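Local coordinates for protein trehalose-6-phosphate phosphatase (Candida albicans, PDB 5DXF) that adopts the GT-B fold of glycosyltransferase family 20, in which two Rossmann-like domains face each other across a cleft, at residues N154-V159 with R239-R244; G250-D255 with R274-E279; H267-C272 with D283-Y288. All coordinates share one frame; numbering follows the deposited sequence.

Contact 1: N154-V159 with R239-R244; sequences NVLWPV and RCLSKR
Leu-241 is the side chain to look at first: its two methyl branches lie against one face of helix 147-160 and meet three residues there. CD2 lies 3.6 Å from CG1 of Val-155 and 4.0 Å from CG2 of Val-159, so this single methyl touches valines one helical turn apart. The other branch, CD1, goes to Leu-156, whose CD2 it meets at 3.9 Å, with the two leucine side chains crossing at about a right angle. The two valines get there differently. In Val-155 the touching methyl is CG1, anti to the backbone N (chi1 -177°), whereas Val-159 uses CG2, the branch beside its backbone N. Leu-156 does not aim its CB at the loop; the end of its side chain does the reaching. Tyr-151, a turn earlier on the same helix, and Leu-247 of helix 244-251 both touch Leu-156 and Leu-241, extending this apolar patch on the buried side.

The rest of the loop is looser and more exposed. Cys-240 points its CB at the helix yet stops 5.1 Å short, measured from that CB to Val-159 CG2, and it is exposed, as are Arg-239 and Ser-242. Here the polar groups serve the loop itself. Arg-244 curls back so that NH1 makes a weak hydrogen bond to the carbonyl O of Arg-239, 2.8 Å long but bent to 127°, while Lys-243 lies against Trp-177 in a cation-pi contact. Leu-241 to Arg-244 form a type I turn, with Lys-243 as N-cap of helix 244-251. One loop leucine set into the side of a helix thus ties helix 147-160 to the link between helices 235-238 and 244-251, within the Rossmann-like N-terminal domain of a GT-B protein.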
# COMPACT_ATOMS: atom_id res chain seq x y z
N ASN A 154 -1.01 8.30 -14.56
CA ASN A 154 -0.53 9.62 -14.98
C ASN A 154 -1.42 10.77 -14.51
O ASN A 154 -0.96 11.90 -14.39
CB ASN A 154 -0.39 9.68 -16.50
CG ASN A 154 0.65 8.72 -17.04
OD1 ASN A 154 1.56 8.31 -16.32
ND2 ASN A 154 0.52 8.35 -18.31
N VAL A 155 -2.69 10.48 -14.25
CA VAL A 155 -3.62 11.54 -13.89
C VAL A 155 -4.10 11.43 -12.44
O VAL A 155 -3.94 12.36 -11.66
CB VAL A 155 -4.85 11.55 -14.82
CG1 VAL A 155 -5.76 12.71 -14.48
CG2 VAL A 155 -4.40 11.64 -16.27
N LEU A 156 -4.68 10.28 -12.10
CA LEU A 156 -5.30 10.10 -10.79
C LEU A 156 -4.27 9.98 -9.65
O LEU A 156 -4.39 10.68 -8.64
CB LEU A 156 -6.21 8.86 -10.81
CG LEU A 156 -7.55 9.01 -11.55
CD1 LEU A 156 -8.20 7.65 -11.78
CD2 LEU A 156 -8.49 9.92 -10.78
N TRP A 157 -3.29 9.09 -9.81
CA TRP A 157 -2.23 8.90 -8.81
C TRP A 157 -1.52 10.20 -8.42
O TRP A 157 -1.37 10.47 -7.22
CB TRP A 157 -1.20 7.87 -9.29
CG TRP A 157 0.07 7.85 -8.46
CD1 TRP A 157 1.13 8.72 -8.55
CD2 TRP A 157 0.41 6.91 -7.44
NE1 TRP A 157 2.09 8.38 -7.64
CE2 TRP A 157 1.68 7.27 -6.94
CE3 TRP A 157 -0.23 5.80 -6.89
CZ2 TRP A 157 2.31 6.56 -5.93
CZ3 TRP A 157 0.40 5.10 -5.88
CH2 TRP A 157 1.65 5.48 -5.41
N PRO A 158 -1.06 11.01 -9.40
CA PRO A 158 -0.38 12.25 -8.98
C PRO A 158 -1.29 13.20 -8.21
O PRO A 158 -0.84 13.79 -7.23
CB PRO A 158 0.04 12.88 -10.31
CG PRO A 158 0.06 11.76 -11.27
CD PRO A 158 -1.05 10.87 -10.86
N VAL A 159 -2.53 13.36 -8.66
CA VAL A 159 -3.48 14.25 -8.01
C VAL A 159 -3.79 13.80 -6.58
O VAL A 159 -3.76 14.60 -5.65
CB VAL A 159 -4.79 14.35 -8.81
CG1 VAL A 159 -5.86 15.07 -7.99
CG2 VAL A 159 -4.55 15.07 -10.13
N ARG A 239 -10.39 19.16 -7.81
CA ARG A 239 -11.09 19.99 -8.77
C ARG A 239 -10.39 20.01 -10.12
O ARG A 239 -11.00 20.27 -11.14
CB ARG A 239 -11.27 21.40 -8.23
CG ARG A 239 -12.33 21.51 -7.15
CD ARG A 239 -13.18 22.75 -7.30
NE ARG A 239 -12.40 23.97 -7.15
CZ ARG A 239 -11.92 24.42 -6.00
NH1 ARG A 239 -12.14 23.75 -4.88
NH2 ARG A 239 -11.21 25.53 -5.97
N CYS A 240 -9.09 19.77 -10.11
CA CYS A 240 -8.28 19.81 -11.30
C CYS A 240 -8.75 18.82 -12.34
O CYS A 240 -8.62 19.05 -13.52
CB CYS A 240 -6.83 19.55 -10.96
SG CYS A 240 -6.18 20.71 -9.75
N LEU A 241 -9.29 17.72 -11.87
CA LEU A 241 -9.71 16.68 -12.77
C LEU A 241 -10.88 17.12 -13.63
O LEU A 241 -11.87 17.63 -13.16
CB LEU A 241 -10.08 15.43 -11.99
CG LEU A 241 -8.96 14.78 -11.17
CD1 LEU A 241 -9.54 13.69 -10.29
CD2 LEU A 241 -7.92 14.21 -12.09
N SER A 242 -10.73 16.88 -14.92
CA SER A 242 -11.74 17.18 -15.90
C SER A 242 -13.00 16.35 -15.69
O SER A 242 -14.11 16.82 -15.91
CB SER A 242 -11.16 16.96 -17.28
OG SER A 242 -9.79 17.27 -17.26
N LYS A 243 -12.80 15.11 -15.28
CA LYS A 243 -13.89 14.17 -15.08
C LYS A 243 -14.34 14.09 -13.63
O LYS A 243 -15.08 13.21 -13.26
CB LYS A 243 -13.49 12.80 -15.60
CG LYS A 243 -13.00 12.81 -17.03
CD LYS A 243 -14.14 12.97 -18.01
CE LYS A 243 -13.62 13.26 -19.39
NZ LYS A 243 -14.70 13.79 -20.26
N ARG A 244 -13.87 15.02 -12.83
CA ARG A 244 -14.08 15.02 -11.38
C ARG A 244 -15.48 14.57 -10.95
O ARG A 244 -15.64 13.75 -10.03
CB ARG A 244 -13.78 16.41 -10.81
CG ARG A 244 -14.58 17.52 -11.49
CD ARG A 244 -14.08 18.91 -11.13
NE ARG A 244 -14.80 19.95 -11.86
CZ ARG A 244 -14.47 21.24 -11.87
NH1 ARG A 244 -13.42 21.67 -11.18
NH2 ARG A 244 -15.20 22.10 -12.57

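Contact 2: G250-D255 with R274-E279; sequences GMLGAD and RVLGCE
Leu-252 and Leu-276 point their ends at one another, methyl to methyl, each presenting its CD1, and the two CD1 atoms sit 3.9 Å apart. Cys-278, two residues after Leu-276 in the same loop, joins them: its SG is 3.7 Å from CD1 of Leu-252 and 3.9 Å from CD1 of Leu-276. The three atoms therefore mark out a nearly equilateral triangle, with Leu-252 supplying one corner and the 274-279 segment the other two. For Cys-278, a chi1 of -40° swings the sulfur beside its backbone N and over to the leucine. No hydrogen bond crosses here; the junction is apolar and small, burying 77 Å² in all.

Its place in the fold is beside the edge of the mixed sheet of a Rossmann-like domain. The 250-255 segment carries the chain out of helix 244-251 into strand 256-259, whereas the loop at 274-279 leads from helix 262-274 into the short edge strand 279-280. Leu-252 is the first residue to leave helical geometry, and its second methyl, CD2, turns to Val-285 of strand 284-287 and to Cys-272 of helix 262-274, so that the side chain is buried against two further elements. Farther along the same segment the contacts become polar: Arg-216 bonds through NE to the carbonyl O of Gly-253 and through NH2 forms a salt bridge to Asp-255 OD2. That same carboxylate oxygen is also hydrogen-bonded to the backbone N of Ile-224, which ties the start of strand 256-259 to neighbouring strand 223-227.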
# COMPACT_ATOMS: atom_id res chain seq x y z
N GLY A 250 -19.29 8.12 -9.71
CA GLY A 250 -18.82 6.74 -9.68
C GLY A 250 -18.64 6.17 -8.29
O GLY A 250 -19.18 5.11 -7.97
N MET A 251 -17.91 6.89 -7.45
CA MET A 251 -17.65 6.42 -6.09
C MET A 251 -18.92 6.39 -5.24
O MET A 251 -19.06 5.54 -4.35
CB MET A 251 -16.60 7.29 -5.41
CG MET A 251 -15.20 7.14 -5.99
SD MET A 251 -13.95 8.08 -5.08
CE MET A 251 -13.79 9.52 -6.13
N LEU A 252 -19.85 7.30 -5.51
CA LEU A 252 -21.05 7.41 -4.67
C LEU A 252 -22.05 6.27 -4.77
O LEU A 252 -23.13 6.34 -4.18
CB LEU A 252 -21.78 8.71 -4.97
CG LEU A 252 -21.14 9.92 -4.29
CD1 LEU A 252 -21.91 11.19 -4.61
CD2 LEU A 252 -21.08 9.68 -2.79
N GLY A 253 -21.72 5.22 -5.52
CA GLY A 253 -22.63 4.09 -5.66
C GLY A 253 -22.55 3.08 -4.53
O GLY A 253 -23.55 2.45 -4.19
N ALA A 254 -21.37 2.93 -3.94
CA ALA A 254 -21.21 2.05 -2.78
C ALA A 254 -22.05 2.53 -1.61
O ALA A 254 -22.20 3.72 -1.41
CB ALA A 254 -19.74 1.94 -2.38
N ASP A 255 -22.66 1.59 -0.90
CA ASP A 255 -23.35 1.90 0.34
C ASP A 255 -22.35 2.37 1.39
O ASP A 255 -22.61 3.28 2.17
CB ASP A 255 -24.14 0.70 0.83
CG ASP A 255 -24.70 -0.13 -0.30
OD1 ASP A 255 -25.88 -0.51 -0.24
OD2 ASP A 255 -23.95 -0.38 -1.26
N ARG A 274 -18.74 19.86 -2.50
CA ARG A 274 -18.35 21.02 -3.31
C ARG A 274 -18.47 20.78 -4.82
O ARG A 274 -19.04 21.60 -5.53
CB ARG A 274 -16.91 21.44 -2.97
CG ARG A 274 -16.73 21.82 -1.51
CD ARG A 274 -15.72 22.95 -1.30
NE ARG A 274 -15.40 23.10 0.11
CZ ARG A 274 -14.22 22.80 0.65
NH1 ARG A 274 -13.24 22.34 -0.10
NH2 ARG A 274 -14.03 22.96 1.96
N VAL A 275 -17.93 19.67 -5.30
CA VAL A 275 -17.99 19.34 -6.72
C VAL A 275 -19.41 18.92 -7.12
O VAL A 275 -19.93 19.34 -8.15
CB VAL A 275 -17.00 18.22 -7.08
CG1 VAL A 275 -17.09 17.86 -8.55
CG2 VAL A 275 -15.58 18.64 -6.72
N LEU A 276 -20.04 18.09 -6.28
CA LEU A 276 -21.42 17.69 -6.49
C LEU A 276 -22.34 18.38 -5.48
O LEU A 276 -21.89 18.86 -4.44
CB LEU A 276 -21.57 16.17 -6.39
CG LEU A 276 -21.08 15.35 -7.59
CD1 LEU A 276 -21.33 13.86 -7.40
CD2 LEU A 276 -21.76 15.84 -8.86
N GLY A 277 -23.63 18.44 -5.80
CA GLY A 277 -24.60 19.12 -4.96
C GLY A 277 -24.94 18.36 -3.69
O GLY A 277 -25.59 18.89 -2.79
N CYS A 278 -24.46 17.12 -3.62
CA CYS A 278 -24.79 16.18 -2.54
C CYS A 278 -24.61 16.76 -1.14
O CYS A 278 -23.63 17.45 -0.86
CB CYS A 278 -23.94 14.92 -2.68
SG CYS A 278 -23.73 14.38 -4.38
N GLU A 279 -25.57 16.48 -0.26
CA GLU A 279 -25.56 17.03 1.09
C GLU A 279 -24.87 16.08 2.07
O GLU A 279 -25.16 14.88 2.09
CB GLU A 279 -26.98 17.33 1.55
CG GLU A 279 -27.06 18.37 2.64
CD GLU A 279 -28.47 18.83 2.90
OE1 GLU A 279 -29.42 18.20 2.40
OE2 GLU A 279 -28.62 19.85 3.60

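Contact 3: H267-C272 with D283-Y288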
# COMPACT_ATOMS: atom_id res chain seq x y z
N HIS A 267 -11.68 14.83 3.34
CA HIS A 267 -11.45 15.37 2.00
C HIS A 267 -12.47 14.85 0.99
O HIS A 267 -12.94 15.60 0.13
CB HIS A 267 -10.04 15.05 1.52
CG HIS A 267 -8.97 15.78 2.27
ND1 HIS A 267 -7.66 15.37 2.29
CD2 HIS A 267 -9.03 16.90 3.03
CE1 HIS A 267 -6.95 16.21 3.03
NE2 HIS A 267 -7.76 17.15 3.48
N PHE A 268 -12.80 13.57 1.09
CA PHE A 268 -13.79 12.98 0.19
C PHE A 268 -15.16 13.60 0.43
O PHE A 268 -15.86 13.93 -0.53
CB PHE A 268 -13.86 11.47 0.38
CG PHE A 268 -14.92 10.81 -0.46
CD1 PHE A 268 -14.68 10.54 -1.80
CD2 PHE A 268 -16.14 10.46 0.09
CE1 PHE A 268 -15.65 9.93 -2.57
CE2 PHE A 268 -17.11 9.86 -0.68
CZ PHE A 268 -16.87 9.59 -2.02
N ILE A 269 -15.52 13.75 1.70
CA ILE A 269 -16.78 14.38 2.06
C ILE A 269 -16.87 15.81 1.51
O ILE A 269 -17.86 16.17 0.85
CB ILE A 269 -16.97 14.40 3.59
CG1 ILE A 269 -17.24 12.98 4.09
CG2 ILE A 269 -18.09 15.34 3.99
CD1 ILE A 269 -17.19 12.83 5.58
N SER A 270 -15.80 16.56 1.69
CA SER A 270 -15.72 17.93 1.20
C SER A 270 -15.84 17.99 -0.30
O SER A 270 -16.51 18.84 -0.84
CB SER A 270 -14.39 18.54 1.61
OG SER A 270 -14.59 19.85 2.10
N CYS A 271 -15.17 17.07 -0.97
CA CYS A 271 -15.29 16.93 -2.42
C CYS A 271 -16.73 16.67 -2.86
O CYS A 271 -17.22 17.30 -3.80
CB CYS A 271 -14.40 15.80 -2.93
SG CYS A 271 -12.66 16.23 -3.16
N CYS A 272 -17.39 15.74 -2.19
CA CYS A 272 -18.78 15.40 -2.51
C CYS A 272 -19.70 16.60 -2.32
O CYS A 272 -20.64 16.79 -3.10
CB CYS A 272 -19.26 14.23 -1.66
SG CYS A 272 -18.68 12.61 -2.22
N ASP A 283 -20.02 11.71 8.82
CA ASP A 283 -19.90 10.28 8.50
C ASP A 283 -20.74 9.88 7.30
O ASP A 283 -20.60 8.78 6.77
CB ASP A 283 -20.30 9.42 9.70
CG ASP A 283 -19.36 9.58 10.89
OD1 ASP A 283 -18.14 9.71 10.68
OD2 ASP A 283 -19.86 9.58 12.03
N SER A 284 -21.61 10.78 6.86
CA SER A 284 -22.53 10.47 5.78
C SER A 284 -22.51 11.45 4.63
O SER A 284 -22.53 12.66 4.82
CB SER A 284 -23.95 10.36 6.30
OG SER A 284 -24.34 9.01 6.43
N VAL A 285 -22.50 10.91 3.42
CA VAL A 285 -22.72 11.70 2.22
C VAL A 285 -24.06 11.27 1.66
O VAL A 285 -24.25 10.10 1.37
CB VAL A 285 -21.60 11.50 1.16
CG1 VAL A 285 -22.03 12.06 -0.19
CG2 VAL A 285 -20.29 12.13 1.61
N SER A 286 -25.00 12.20 1.52
CA SER A 286 -26.31 11.79 1.06
C SER A 286 -26.68 12.36 -0.30
O SER A 286 -26.65 13.58 -0.51
CB SER A 286 -27.38 12.16 2.08
OG SER A 286 -28.51 11.31 1.92
N ALA A 287 -27.02 11.47 -1.22
CA ALA A 287 -27.44 11.84 -2.56
C ALA A 287 -28.32 10.74 -3.14
O ALA A 287 -28.30 9.62 -2.64
CB ALA A 287 -26.24 12.09 -3.44
N TYR A 288 -29.07 11.08 -4.18
CA TYR A 288 -29.99 10.17 -4.88
C TYR A 288 -31.24 9.89 -4.05
O TYR A 288 -32.04 9.02 -4.40
CB TYR A 288 -29.33 8.82 -5.22
CG TYR A 288 -28.09 8.86 -6.09
CD1 TYR A 288 -27.46 10.06 -6.41
CD2 TYR A 288 -27.55 7.69 -6.59
CE1 TYR A 288 -26.32 10.08 -7.19
CE2 TYR A 288 -26.42 7.70 -7.38
CZ TYR A 288 -25.81 8.90 -7.68
OH TYR A 288 -24.68 8.91 -8.47
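Helix-on-strand packing brings Ile-269 and Cys-272 of helix 262-274 against Val-285 of strand 284-287, next to the edge strand of the large mixed sheet. The two helix residues are three positions apart, hence on the same flank of the helix; both methyls of Val-285 meet Cys-272, and CG2 also meets Ile-269. CG1, anti to the valine's backbone N at chi1 166°, comes within 3.8 Å of CB of Cys-272 and also lies near its SG. CG2 sits 4.0 Å from CG1 of Ile-269 and is about as close to that cysteine CB. Ile-269 and Val-285 lie alongside, running opposite ways. Ile-269 runs on toward the beginning of the strand, where its CD1 ends 4.4 Å from the backbone N of Asp-283.

Strand 284-287 is antiparallel to 290-296 on one flank and to 279-280 on the other. In this Rossmann-like domain, parallel neighbours 256-259 and 290-296 are joined by a crossover through helix 262-274, and two short strands, 279-280 and 284-287, are inserted between that helix and 290-296 and extend the sheet at its edge. Val-285 points into the face covered by the helix, held in the sheet by backbone bonding with Ile-292, while Ser-284 points its CB away from the helix.

Beside Cys-272, Phe-268 also turns its ring toward the strand, and the cysteine SG stands over one face of it, 3.4 Å above the plane and shifted toward the rim. That ring also meets Phe-232 edge-to-face and Phe-259 with planes at about 45°. At the more exposed end, Asp-283 OD1 has a weak hydrogen bond to Gln-265 NE2, and its backbone N another to Asn-281 OD1.

In the fold
All three contacts lie on the same side of the chain's centre, in the domain built round the large mixed sheet. Contact 1 closes before the others open; its centre is about 16 Å from that of contact 2 and about 18 Å from that of contact 3. It meets contact 2 where CG of Arg-244 packs 3.9 Å from CG1 of Val-275, at the start of helix 244-251. Contacts 2 and 3 alternate along the chain, their centres only about 6 Å apart. Strand pairing joins them: Glu-279 O and Ser-286 N form a probable hydrogen bond. Together they close the sheet's antiparallel edge against helices 244-251 and 262-274, while contact 1 binds helix 147-160 to the same group.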